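Local coordinates for protein argonaute (Marinitoga piezophila, PDB 5I4A) that cleaves single-stranded DNA as an RNA-guided endonuclease, using short guide RNAs that carry a 5'-hydroxyl group to find complementary targets, at residues A[555-569]-A[572-586]. Numbering follows the deposited sequence.
Sequences DDLKEWIIKLDENTY and YPKTFLNQKGVEVKI. With nucleotides of chain B.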
loop_
_atom_site.group_PDB
_atom_site.type_symbol
_atom_site.label_atom_id
_atom_site.label_comp_id
_atom_site.label_asym_id
_atom_site.label_seq_id
_atom_site.Cartn_x
_atom_site.Cartn_y
_atom_site.Cartn_z
ATOM N N ASP A 555 7.548 -20.730 2.352
ATOM C CA ASP A 555 7.772 -20.804 3.786
ATOM C C ASP A 555 7.076 -19.641 4.486
ATOM O O ASP A 555 6.749 -18.619 3.876
ATOM C CB ASP A 555 9.268 -20.781 4.099
ATOM C CG ASP A 555 10.004 -21.971 3.518
ATOM O OD1 ASP A 555 9.432 -23.080 3.514
ATOM O OD2 ASP A 555 11.155 -21.795 3.067
ATOM N N ASP A 556 6.852 -19.806 5.789
ATOM C CA ASP A 556 6.232 -18.766 6.605
ATOM C C ASP A 556 7.314 -17.797 7.067
ATOM O O ASP A 556 8.203 -18.168 7.842
ATOM C CB ASP A 556 5.498 -19.366 7.801
ATOM C CG ASP A 556 4.904 -18.305 8.707
ATOM O OD1 ASP A 556 4.439 -17.272 8.182
ATOM O OD2 ASP A 556 4.907 -18.497 9.940
ATOM N N LEU A 557 7.233 -16.556 6.597
ATOM C CA LEU A 557 8.182 -15.512 6.954
ATOM C C LEU A 557 7.537 -14.393 7.762
ATOM O O LEU A 557 8.173 -13.358 7.986
ATOM C CB LEU A 557 8.829 -14.941 5.690
ATOM C CG LEU A 557 9.514 -15.968 4.785
ATOM C CD1 LEU A 557 9.844 -15.359 3.435
ATOM C CD2 LEU A 557 10.764 -16.505 5.452
ATOM N N LYS A 558 6.292 -14.573 8.201
ATOM C CA LYS A 558 5.605 -13.524 8.941
ATOM C C LYS A 558 6.343 -13.218 10.238
ATOM O O LYS A 558 6.747 -14.129 10.969
ATOM C CB LYS A 558 4.160 -13.932 9.232
ATOM C CG LYS A 558 3.331 -14.243 7.991
ATOM C CD LYS A 558 1.864 -13.913 8.228
ATOM C CE LYS A 558 0.959 -14.595 7.215
ATOM N NZ LYS A 558 0.761 -16.036 7.539
ATOM N N GLU A 559 6.526 -11.924 10.505
ATOM C CA GLU A 559 7.260 -11.372 11.643
ATOM C C GLU A 559 8.763 -11.611 11.550
ATOM O O GLU A 559 9.477 -11.417 12.541
ATOM C CB GLU A 559 6.725 -11.906 12.978
ATOM C CG GLU A 559 5.236 -11.638 13.176
ATOM C CD GLU A 559 4.711 -12.162 14.497
ATOM O OE1 GLU A 559 3.930 -13.137 14.489
ATOM O OE2 GLU A 559 5.085 -11.598 15.546
ATOM N N TRP A 560 9.267 -12.011 10.386
ATOM C CA TRP A 560 10.692 -12.198 10.163
ATOM C C TRP A 560 11.260 -11.049 9.341
ATOM O O TRP A 560 10.590 -10.495 8.467
ATOM C CB TRP A 560 10.969 -13.521 9.445
ATOM C CG TRP A 560 10.901 -14.707 10.340
ATOM C CD1 TRP A 560 9.794 -15.441 10.654
ATOM C CD2 TRP A 560 11.993 -15.303 11.047
ATOM N NE1 TRP A 560 10.130 -16.459 11.513
ATOM C CE2 TRP A 560 11.476 -16.396 11.769
ATOM C CE3 TRP A 560 13.358 -15.019 11.140
ATOM C CZ2 TRP A 560 12.276 -17.205 12.573
ATOM C CZ3 TRP A 560 14.151 -15.822 11.938
ATOM C CH2 TRP A 560 13.609 -16.902 12.643
ATOM N N ILE A 561 12.510 -10.700 9.633
ATOM C CA ILE A 561 13.272 -9.730 8.854
ATOM C C ILE A 561 14.379 -10.484 8.130
ATOM O O ILE A 561 15.199 -11.159 8.765
ATOM C CB ILE A 561 13.850 -8.612 9.737
ATOM C CG1 ILE A 561 12.727 -7.767 10.339
ATOM C CG2 ILE A 561 14.799 -7.736 8.932
ATOM C CD1 ILE A 561 13.215 -6.486 10.989
ATOM N N ILE A 562 14.402 -10.369 6.806
ATOM C CA ILE A 562 15.350 -11.086 5.962
ATOM C C ILE A 562 16.312 -10.080 5.350
ATOM O O ILE A 562 15.888 -9.040 4.834
ATOM C CB ILE A 562 14.627 -11.894 4.873
ATOM C CG1 ILE A 562 13.776 -12.992 5.514
ATOM C CG2 ILE A 562 15.620 -12.485 3.882
ATOM C CD1 ILE A 562 12.931 -13.754 4.525
ATOM N N LYS A 563 17.603 -10.390 5.409
ATOM C CA LYS A 563 18.631 -9.556 4.803
ATOM C C LYS A 563 18.910 -10.046 3.389
ATOM O O LYS A 563 19.261 -11.214 3.191
ATOM C CB LYS A 563 19.909 -9.579 5.640
ATOM C CG LYS A 563 21.126 -9.014 4.931
ATOM C CD LYS A 563 22.084 -8.398 5.932
ATOM C CE LYS A 563 23.531 -8.575 5.519
ATOM N NZ LYS A 563 24.450 -7.917 6.488
ATOM N N LEU A 564 18.749 -9.157 2.411
ATOM C CA LEU A 564 19.132 -9.452 1.036
ATOM C C LEU A 564 20.609 -9.162 0.797
ATOM O O LEU A 564 21.357 -10.044 0.362
ATOM C CB LEU A 564 18.271 -8.644 0.065
ATOM C CG LEU A 564 16.771 -8.905 0.145
ATOM C CD1 LEU A 564 16.046 -8.029 -0.862
ATOM C CD2 LEU A 564 16.471 -10.377 -0.093
ATOM N N ASP A 565 21.035 -7.932 1.065
ATOM C CA ASP A 565 22.445 -7.569 1.024
ATOM C C ASP A 565 22.707 -6.568 2.141
ATOM O O ASP A 565 21.887 -6.394 3.049
ATOM C CB ASP A 565 22.844 -7.026 -0.357
ATOM C CG ASP A 565 22.054 -5.792 -0.766
ATOM O OD1 ASP A 565 21.917 -4.851 0.045
ATOM O OD2 ASP A 565 21.575 -5.760 -1.918
ATOM N N GLU A 566 23.846 -5.881 2.052
ATOM C CA GLU A 566 24.297 -5.047 3.157
ATOM C C GLU A 566 23.345 -3.889 3.429
ATOM O O GLU A 566 23.225 -3.441 4.576
ATOM C CB GLU A 566 25.707 -4.528 2.868
ATOM C CG GLU A 566 26.476 -4.071 4.098
ATOM C CD GLU A 566 26.754 -5.198 5.084
ATOM O OE1 GLU A 566 26.566 -6.382 4.730
ATOM O OE2 GLU A 566 27.167 -4.893 6.224
ATOM N N ASN A 567 22.650 -3.401 2.403
ATOM C CA ASN A 567 21.808 -2.218 2.534
ATOM C C ASN A 567 20.339 -2.484 2.231
ATOM O O ASN A 567 19.551 -1.534 2.188
ATOM C CB ASN A 567 22.327 -1.101 1.625
ATOM C CG ASN A 567 23.528 -0.385 2.208
ATOM O OD1 ASN A 567 24.617 -0.951 2.311
ATOM N ND2 ASN A 567 23.338 0.873 2.589
ATOM N N THR A 568 19.941 -3.738 2.024
ATOM C CA THR A 568 18.582 -4.051 1.598
ATOM C C THR A 568 18.027 -5.179 2.453
ATOM O O THR A 568 18.612 -6.266 2.506
ATOM C CB THR A 568 18.546 -4.432 0.116
ATOM O OG1 THR A 568 19.457 -3.595 -0.605
ATOM C CG2 THR A 568 17.151 -4.228 -0.449
ATOM N N TYR A 569 16.896 -4.921 3.109
ATOM C CA TYR A 569 16.213 -5.907 3.933
ATOM C C TYR A 569 14.752 -6.003 3.514
ATOM O O TYR A 569 14.215 -5.123 2.838
ATOM C CB TYR A 569 16.281 -5.557 5.428
ATOM C CG TYR A 569 17.651 -5.668 6.058
ATOM C CD1 TYR A 569 18.655 -4.763 5.746
ATOM C CD2 TYR A 569 17.931 -6.662 6.989
ATOM C CE1 TYR A 569 19.904 -4.853 6.327
ATOM C CE2 TYR A 569 19.181 -6.759 7.578
ATOM C CZ TYR A 569 20.161 -5.851 7.243
ATOM O OH TYR A 569 21.404 -5.941 7.826
ATOM N N TYR A 572 8.357 -9.056 6.867
ATOM C CA TYR A 572 7.006 -9.537 6.591
ATOM C C TYR A 572 6.184 -9.335 7.853
ATOM O O TYR A 572 6.293 -10.133 8.801
ATOM C CB TYR A 572 7.023 -11.008 6.172
ATOM C CG TYR A 572 7.762 -11.254 4.870
ATOM C CD1 TYR A 572 9.150 -11.300 4.833
ATOM C CD2 TYR A 572 7.069 -11.439 3.679
ATOM C CE1 TYR A 572 9.828 -11.519 3.649
ATOM C CE2 TYR A 572 7.737 -11.657 2.489
ATOM C CZ TYR A 572 9.118 -11.698 2.480
ATOM O OH TYR A 572 9.793 -11.917 1.300
ATOM N N PRO A 573 5.371 -8.285 7.925
ATOM C CA PRO A 573 4.656 -7.988 9.170
ATOM C C PRO A 573 3.576 -9.018 9.455
ATOM O O PRO A 573 3.079 -9.708 8.561
ATOM C CB PRO A 573 4.048 -6.606 8.908
ATOM C CG PRO A 573 3.886 -6.555 7.418
ATOM C CD PRO A 573 5.043 -7.330 6.852
ATOM N N LYS A 574 3.219 -9.118 10.736
ATOM C CA LYS A 574 2.180 -10.054 11.140
ATOM C C LYS A 574 0.858 -9.686 10.480
ATOM O O LYS A 574 0.463 -8.516 10.446
ATOM C CB LYS A 574 2.024 -10.069 12.660
ATOM C CG LYS A 574 0.999 -11.086 13.147
ATOM C CD LYS A 574 1.085 -11.326 14.649
ATOM C CE LYS A 574 0.345 -10.258 15.442
ATOM N NZ LYS A 574 0.985 -8.917 15.330
ATOM N N THR A 575 0.181 -10.695 9.940
ATOM C CA THR A 575 -1.054 -10.486 9.200
ATOM C C THR A 575 -1.845 -11.786 9.213
ATOM O O THR A 575 -1.264 -12.871 9.120
ATOM C CB THR A 575 -0.767 -10.044 7.757
ATOM O OG1 THR A 575 0.106 -8.908 7.759
ATOM C CG2 THR A 575 -2.042 -9.667 7.046
ATOM N N PHE A 576 -3.164 -11.674 9.348
ATOM C CA PHE A 576 -4.046 -12.822 9.194
ATOM C C PHE A 576 -4.473 -13.033 7.746
ATOM O O PHE A 576 -5.277 -13.930 7.476
ATOM C CB PHE A 576 -5.283 -12.679 10.095
ATOM C CG PHE A 576 -6.052 -11.404 9.884
ATOM C CD1 PHE A 576 -5.724 -10.257 10.589
ATOM C CD2 PHE A 576 -7.111 -11.354 8.991
ATOM C CE1 PHE A 576 -6.430 -9.084 10.402
ATOM C CE2 PHE A 576 -7.823 -10.183 8.801
ATOM C CZ PHE A 576 -7.477 -9.046 9.505
ATOM N N LEU A 577 -3.955 -12.235 6.816
ATOM C CA LEU A 577 -4.188 -12.389 5.390
ATOM C C LEU A 577 -2.982 -13.080 4.749
ATOM O O LEU A 577 -2.211 -13.770 5.426
ATOM C CB LEU A 577 -4.466 -11.024 4.746
ATOM C CG LEU A 577 -5.723 -10.222 5.088
ATOM C CD1 LEU A 577 -5.541 -9.435 6.371
ATOM C CD2 LEU A 577 -6.075 -9.289 3.938
ATOM N N ASN A 578 -2.804 -12.885 3.446
ATOM C CA ASN A 578 -1.687 -13.489 2.737
ATOM C C ASN A 578 -0.368 -12.852 3.156
ATOM O O ASN A 578 -0.303 -11.677 3.523
ATOM C CB ASN A 578 -1.871 -13.352 1.226
ATOM C CG ASN A 578 -2.998 -14.210 0.698
ATOM O OD1 ASN A 578 -3.059 -15.408 0.976
ATOM N ND2 ASN A 578 -3.906 -13.600 -0.054
ATOM N N GLN A 579 0.692 -13.652 3.093
ATOM C CA GLN A 579 2.031 -13.202 3.454
ATOM C C GLN A 579 2.527 -12.193 2.424
ATOM O O GLN A 579 2.731 -12.536 1.256
ATOM C CB GLN A 579 2.957 -14.410 3.540
ATOM C CG GLN A 579 4.383 -14.115 3.940
ATOM C CD GLN A 579 5.186 -15.387 4.121
ATOM O OE1 GLN A 579 5.400 -15.842 5.245
ATOM N NE2 GLN A 579 5.624 -15.976 3.014
ATOM N N LYS A 580 2.714 -10.944 2.850
ATOM C CA LYS A 580 3.203 -9.883 1.981
ATOM C C LYS A 580 4.420 -9.232 2.618
ATOM O O LYS A 580 4.479 -9.065 3.839
ATOM C CB LYS A 580 2.127 -8.821 1.713
ATOM C CG LYS A 580 0.904 -9.336 0.973
ATOM C CD LYS A 580 0.272 -8.244 0.120
ATOM C CE LYS A 580 0.045 -6.970 0.919
ATOM N NZ LYS A 580 -0.604 -5.906 0.102
ATOM N N GLY A 581 5.386 -8.859 1.784
ATOM C CA GLY A 581 6.633 -8.306 2.256
ATOM C C GLY A 581 6.719 -6.801 2.101
ATOM O O GLY A 581 6.007 -6.191 1.307
ATOM N N VAL A 582 7.622 -6.209 2.877
ATOM C CA VAL A 582 7.926 -4.786 2.807
ATOM C C VAL A 582 9.434 -4.642 2.686
ATOM O O VAL A 582 10.173 -5.030 3.599
ATOM C CB VAL A 582 7.406 -4.015 4.033
ATOM C CG1 VAL A 582 7.856 -2.570 3.968
ATOM C CG2 VAL A 582 5.890 -4.099 4.113
ATOM N N GLU A 583 9.889 -4.095 1.563
ATOM C CA GLU A 583 11.312 -3.922 1.308
ATOM C C GLU A 583 11.810 -2.625 1.927
ATOM O O GLU A 583 11.142 -1.591 1.856
ATOM C CB GLU A 583 11.596 -3.921 -0.194
ATOM C CG GLU A 583 12.496 -5.046 -0.649
ATOM C CD GLU A 583 12.837 -4.956 -2.119
ATOM O OE1 GLU A 583 13.780 -4.213 -2.465
ATOM O OE2 GLU A 583 12.156 -5.623 -2.929
ATOM N N VAL A 584 12.990 -2.687 2.535
ATOM C CA VAL A 584 13.613 -1.545 3.192
ATOM C C VAL A 584 15.037 -1.431 2.666
ATOM O O VAL A 584 15.830 -2.369 2.813
ATOM C CB VAL A 584 13.611 -1.692 4.724
ATOM C CG1 VAL A 584 14.064 -0.409 5.384
ATOM C CG2 VAL A 584 12.233 -2.097 5.227
ATOM N N LYS A 585 15.362 -0.292 2.056
ATOM C CA LYS A 585 16.675 -0.073 1.458
ATOM C C LYS A 585 17.288 1.194 2.032
ATOM O O LYS A 585 16.741 2.285 1.850
ATOM C CB LYS A 585 16.580 0.033 -0.065
ATOM C CG LYS A 585 17.909 0.341 -0.738
ATOM C CD LYS A 585 17.749 0.627 -2.221
ATOM C CE LYS A 585 19.103 0.794 -2.877
ATOM N NZ LYS A 585 19.983 1.709 -2.088
ATOM N N ILE A 586 18.430 1.054 2.702
ATOM C CA ILE A 586 19.157 2.201 3.247
ATOM C C ILE A 586 19.905 2.859 2.091
ATOM O O ILE A 586 20.990 2.418 1.711
ATOM C CB ILE A 586 20.110 1.793 4.373
ATOM C CG1 ILE A 586 19.398 0.889 5.383
ATOM C CG2 ILE A 586 20.660 3.031 5.071
ATOM C CD1 ILE A 586 18.307 1.586 6.167
ATOM P P A B 4 -7.376 -0.579 10.188
ATOM O OP1 A B 4 -5.928 -0.248 10.220
ATOM O OP2 A B 4 -8.360 0.430 9.721
ATOM O "O5'" A B 4 -7.553 -1.906 9.323
ATOM C "C5'" A B 4 -6.827 -3.081 9.646
ATOM C "C4'" A B 4 -7.396 -4.295 8.958
ATOM O "O4'" A B 4 -8.744 -4.553 9.431
ATOM C "C3'" A B 4 -7.558 -4.203 7.450
ATOM O "O3'" A B 4 -6.343 -4.398 6.745
ATOM C "C2'" A B 4 -8.601 -5.276 7.173
ATOM O "O2'" A B 4 -8.013 -6.567 7.187
ATOM C "C1'" A B 4 -9.507 -5.140 8.395
ATOM N N9 A B 4 -10.678 -4.292 8.114
ATOM C C8 A B 4 -10.851 -2.960 8.403
ATOM N N7 A B 4 -12.015 -2.489 8.021
ATOM C C5 A B 4 -12.648 -3.580 7.438
ATOM C C6 A B 4 -13.907 -3.732 6.834
ATOM N N6 A B 4 -14.795 -2.740 6.719
ATOM N N1 A B 4 -14.232 -4.952 6.348
ATOM C C2 A B 4 -13.342 -5.947 6.468
ATOM N N3 A B 4 -12.127 -5.924 7.013
ATOM C C4 A B 4 -11.834 -4.697 7.484
#
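Tyr572 lies against Leu557 where the antiparallel beta hairpin of strands 568-571 and 582-589 opens into a long loop, within the RNase H fold of the PIWI domain. Tyr572 CB lies 3.2 Å from Leu557 O; with CG anti to the carbonyl carbon (chi1 -64°), the ring is laid against Leu557, whose CB makes a CH-pi contact over one face. CE1 touches Leu557 CD1 and, at 3.9 Å, Ile562 CD1; farther out, OH is hydrogen-bonded to Ile551 O. A tyrosine suits this buried place because its flat ring packs on aliphatic carbons while its hydroxyl finds a backbone acceptor. Replaced by an alanine, this position would probably lose the ring's cover, leaving a gap beside Leu557 and Ile562 and the Ile551 carbonyl without its hydroxyl partner. Gln579 suits the 555-557 backbone: NE2 donates to Asp555 O at 3.0 Å, while OE1 faces Leu557 N at a doubtfully short 2.4 Å. Its chain, extended beyond CG (chi2 175°), carries the amide that far. In the hairpin, Tyr569 and Val584 form a hydrogen-bonded pair, their side chains packing on helix 595-605. At the end away from the loop, Asn567 O accepts from Ile586 N, while Asn567 ND2 reaches a lone pair of Ile586 O at 2.9 Å.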